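Sarcosine oxidase (Pyrococcus horikoshii, PDB 1Y56) is the beta subunit of an FAD-, FMN- and ATP-containing L-proline dehydrogenase complex and probably oxidises L-proline with its FAD. Local coordinates at residues Asp57-Arg62 against Glu362-Tyr367. Numbering follows the deposited sequence.
Sequences DEANVR and EWYDPY
Asp57 lays its carboxylate nearly flat over one face of the Trp363 indole, the two planes 15° apart and offset toward the rim, with Asp57 OD1 3.5 Å from Trp363 NE1. With CG between the backbone N and the carbonyl carbon (chi1 54°), the same short side chain serves as N-cap of helix 58-78, OD1 accepting from Asn60 N at 3.2 Å. Ala59 points its single methyl toward Trp363, a small group suited to a place where the helix backbone comes near the indole: CB packs 3.5 Å from Trp363 CB and makes an off-centre CH-pi contact with the five-membered ring. Asn60, buried, uses both ends of its amide. ND2 gives a nearly straight bond to the syn lone pair of Asp57 OD2 (2.9 Å) and another to Asn315, while OD1 accepts from Tyr364 OH at 2.6 Å, the hydroxyl standing 43° out of the carbonyl plane. A leucine in place of Asn60 would probably leave the buried Tyr364 hydroxyl without this acceptor and Asp57 OD2 without its amide donor. Met340 and Met347 of helix 337-354 pack against Tyr364. The arrangement is an N-capped helix start, joined through the Asn60 amide, about 11 Å from the bound FAD, to the loop after helix 337-354 in this FAD-dependent oxidoreductase.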
loop_
_atom_site.group_PDB
_atom_site.type_symbol
_atom_site.label_atom_id
_atom_site.label_comp_id
_atom_site.label_asym_id
_atom_site.label_seq_id
_atom_site.Cartn_x
_atom_site.Cartn_y
_atom_site.Cartn_z
ATOM N N ASP B 57 -62.134 -20.396 -5.844
ATOM C CA ASP B 57 -63.047 -19.350 -6.243
ATOM C C ASP B 57 -63.185 -19.414 -7.746
ATOM O O ASP B 57 -62.312 -19.922 -8.448
ATOM C CB ASP B 57 -62.503 -17.997 -5.823
ATOM C CG ASP B 57 -61.102 -17.764 -6.329
ATOM O OD1 ASP B 57 -60.980 -17.091 -7.391
ATOM O OD2 ASP B 57 -60.139 -18.278 -5.687
ATOM N N GLU B 58 -64.293 -18.893 -8.235
ATOM C CA GLU B 58 -64.662 -19.075 -9.616
ATOM C C GLU B 58 -63.615 -18.536 -10.579
ATOM O O GLU B 58 -63.161 -19.262 -11.446
ATOM C CB GLU B 58 -66.027 -18.450 -9.855
ATOM C CG GLU B 58 -66.315 -18.106 -11.283
ATOM C CD GLU B 58 -67.734 -17.660 -11.462
ATOM O OE1 GLU B 58 -68.428 -17.510 -10.428
ATOM O OE2 GLU B 58 -68.159 -17.486 -12.628
ATOM N N ALA B 59 -63.216 -17.280 -10.410
ATOM C CA ALA B 59 -62.337 -16.628 -11.371
ATOM C C ALA B 59 -61.046 -17.411 -11.585
ATOM O O ALA B 59 -60.695 -17.741 -12.721
ATOM C CB ALA B 59 -62.037 -15.183 -10.950
ATOM N N ASN B 60 -60.357 -17.724 -10.489
ATOM C CA ASN B 60 -59.085 -18.445 -10.557
ATOM C C ASN B 60 -59.230 -19.814 -11.214
ATOM O O ASN B 60 -58.347 -20.259 -11.948
ATOM C CB ASN B 60 -58.470 -18.609 -9.162
ATOM C CG ASN B 60 -57.857 -17.327 -8.624
ATOM O OD1 ASN B 60 -57.119 -16.626 -9.314
ATOM N ND2 ASN B 60 -58.151 -17.027 -7.372
ATOM N N VAL B 61 -60.347 -20.474 -10.940
ATOM C CA VAL B 61 -60.606 -21.795 -11.481
ATOM C C VAL B 61 -60.848 -21.715 -12.985
ATOM O O VAL B 61 -60.340 -22.559 -13.741
ATOM C CB VAL B 61 -61.771 -22.481 -10.751
ATOM C CG1 VAL B 61 -62.331 -23.640 -11.564
ATOM C CG2 VAL B 61 -61.323 -22.946 -9.365
ATOM N N ARG B 62 -61.595 -20.699 -13.421
ATOM C CA ARG B 62 -61.851 -20.501 -14.849
ATOM C C ARG B 62 -60.565 -20.121 -15.577
ATOM O O ARG B 62 -60.250 -20.684 -16.626
ATOM C CB ARG B 62 -62.938 -19.450 -15.108
ATOM C CG ARG B 62 -64.137 -19.491 -14.170
ATOM C CD ARG B 62 -65.456 -19.446 -14.918
ATOM N NE ARG B 62 -65.416 -18.584 -16.095
ATOM C CZ ARG B 62 -65.962 -17.373 -16.162
ATOM N NH1 ARG B 62 -66.597 -16.861 -15.113
ATOM N NH2 ARG B 62 -65.861 -16.665 -17.281
ATOM N N GLU B 362 -61.641 -9.007 -13.964
ATOM C CA GLU B 362 -61.956 -8.001 -12.938
ATOM C C GLU B 362 -61.728 -8.466 -11.487
ATOM O O GLU B 362 -61.602 -7.643 -10.585
ATOM C CB GLU B 362 -63.349 -7.365 -13.142
ATOM C CG GLU B 362 -64.543 -8.327 -13.092
ATOM C CD GLU B 362 -64.673 -9.211 -14.347
ATOM O OE1 GLU B 362 -65.346 -10.268 -14.242
ATOM O OE2 GLU B 362 -64.105 -8.862 -15.422
ATOM N N TRP B 363 -61.635 -9.775 -11.278
ATOM C CA TRP B 363 -61.258 -10.332 -9.967
ATOM C C TRP B 363 -59.904 -9.792 -9.513
ATOM O O TRP B 363 -59.674 -9.593 -8.318
ATOM C CB TRP B 363 -61.212 -11.858 -10.042
ATOM C CG TRP B 363 -61.005 -12.558 -8.732
ATOM C CD1 TRP B 363 -59.857 -13.165 -8.300
ATOM C CD2 TRP B 363 -61.976 -12.760 -7.691
ATOM N NE1 TRP B 363 -60.050 -13.725 -7.055
ATOM C CE2 TRP B 363 -61.339 -13.489 -6.657
ATOM C CE3 TRP B 363 -63.319 -12.393 -7.526
ATOM C CZ2 TRP B 363 -61.998 -13.850 -5.477
ATOM C CZ3 TRP B 363 -63.971 -12.755 -6.352
ATOM C CH2 TRP B 363 -63.310 -13.470 -5.344
ATOM N N TYR B 364 -59.026 -9.546 -10.490
ATOM C CA TYR B 364 -57.650 -9.092 -10.264
ATOM C C TYR B 364 -57.527 -7.575 -10.395
ATOM O O TYR B 364 -56.465 -7.059 -10.752
ATOM C CB TYR B 364 -56.684 -9.800 -11.232
ATOM C CG TYR B 364 -56.928 -11.292 -11.332
ATOM C CD1 TYR B 364 -57.498 -11.859 -12.475
ATOM C CD2 TYR B 364 -56.623 -12.135 -10.264
ATOM C CE1 TYR B 364 -57.734 -13.235 -12.554
ATOM C CE2 TYR B 364 -56.861 -13.508 -10.331
ATOM C CZ TYR B 364 -57.412 -14.050 -11.472
ATOM O OH TYR B 364 -57.640 -15.408 -11.511
ATOM N N ASP B 365 -58.620 -6.873 -10.094
ATOM C CA ASP B 365 -58.687 -5.417 -10.188
ATOM C C ASP B 365 -57.591 -4.734 -9.364
ATOM O O ASP B 365 -57.530 -4.889 -8.138
ATOM C CB ASP B 365 -60.071 -4.924 -9.749
ATOM C CG ASP B 365 -60.312 -3.448 -10.063
ATOM O OD1 ASP B 365 -61.411 -2.968 -9.734
ATOM O OD2 ASP B 365 -59.435 -2.759 -10.630
ATOM N N PRO B 366 -56.704 -3.994 -10.053
ATOM C CA PRO B 366 -55.685 -3.133 -9.462
ATOM C C PRO B 366 -56.241 -2.175 -8.418
ATOM O O PRO B 366 -55.537 -1.814 -7.477
ATOM C CB PRO B 366 -55.194 -2.327 -10.657
ATOM C CG PRO B 366 -55.370 -3.232 -11.803
ATOM C CD PRO B 366 -56.624 -3.997 -11.525
ATOM N N TYR B 367 -57.492 -1.767 -8.586
ATOM C CA TYR B 367 -58.095 -0.802 -7.679
ATOM C C TYR B 367 -58.710 -1.414 -6.416
ATOM O O TYR B 367 -59.120 -0.688 -5.503
ATOM C CB TYR B 367 -59.118 0.060 -8.423
ATOM C CG TYR B 367 -58.490 0.920 -9.491
ATOM C CD1 TYR B 367 -57.835 2.115 -9.166
ATOM C CD2 TYR B 367 -58.542 0.541 -10.825
ATOM C CE1 TYR B 367 -57.252 2.911 -10.153
ATOM C CE2 TYR B 367 -57.969 1.330 -11.816
ATOM C CZ TYR B 367 -57.324 2.512 -11.479
ATOM O OH TYR B 367 -56.749 3.274 -12.481
#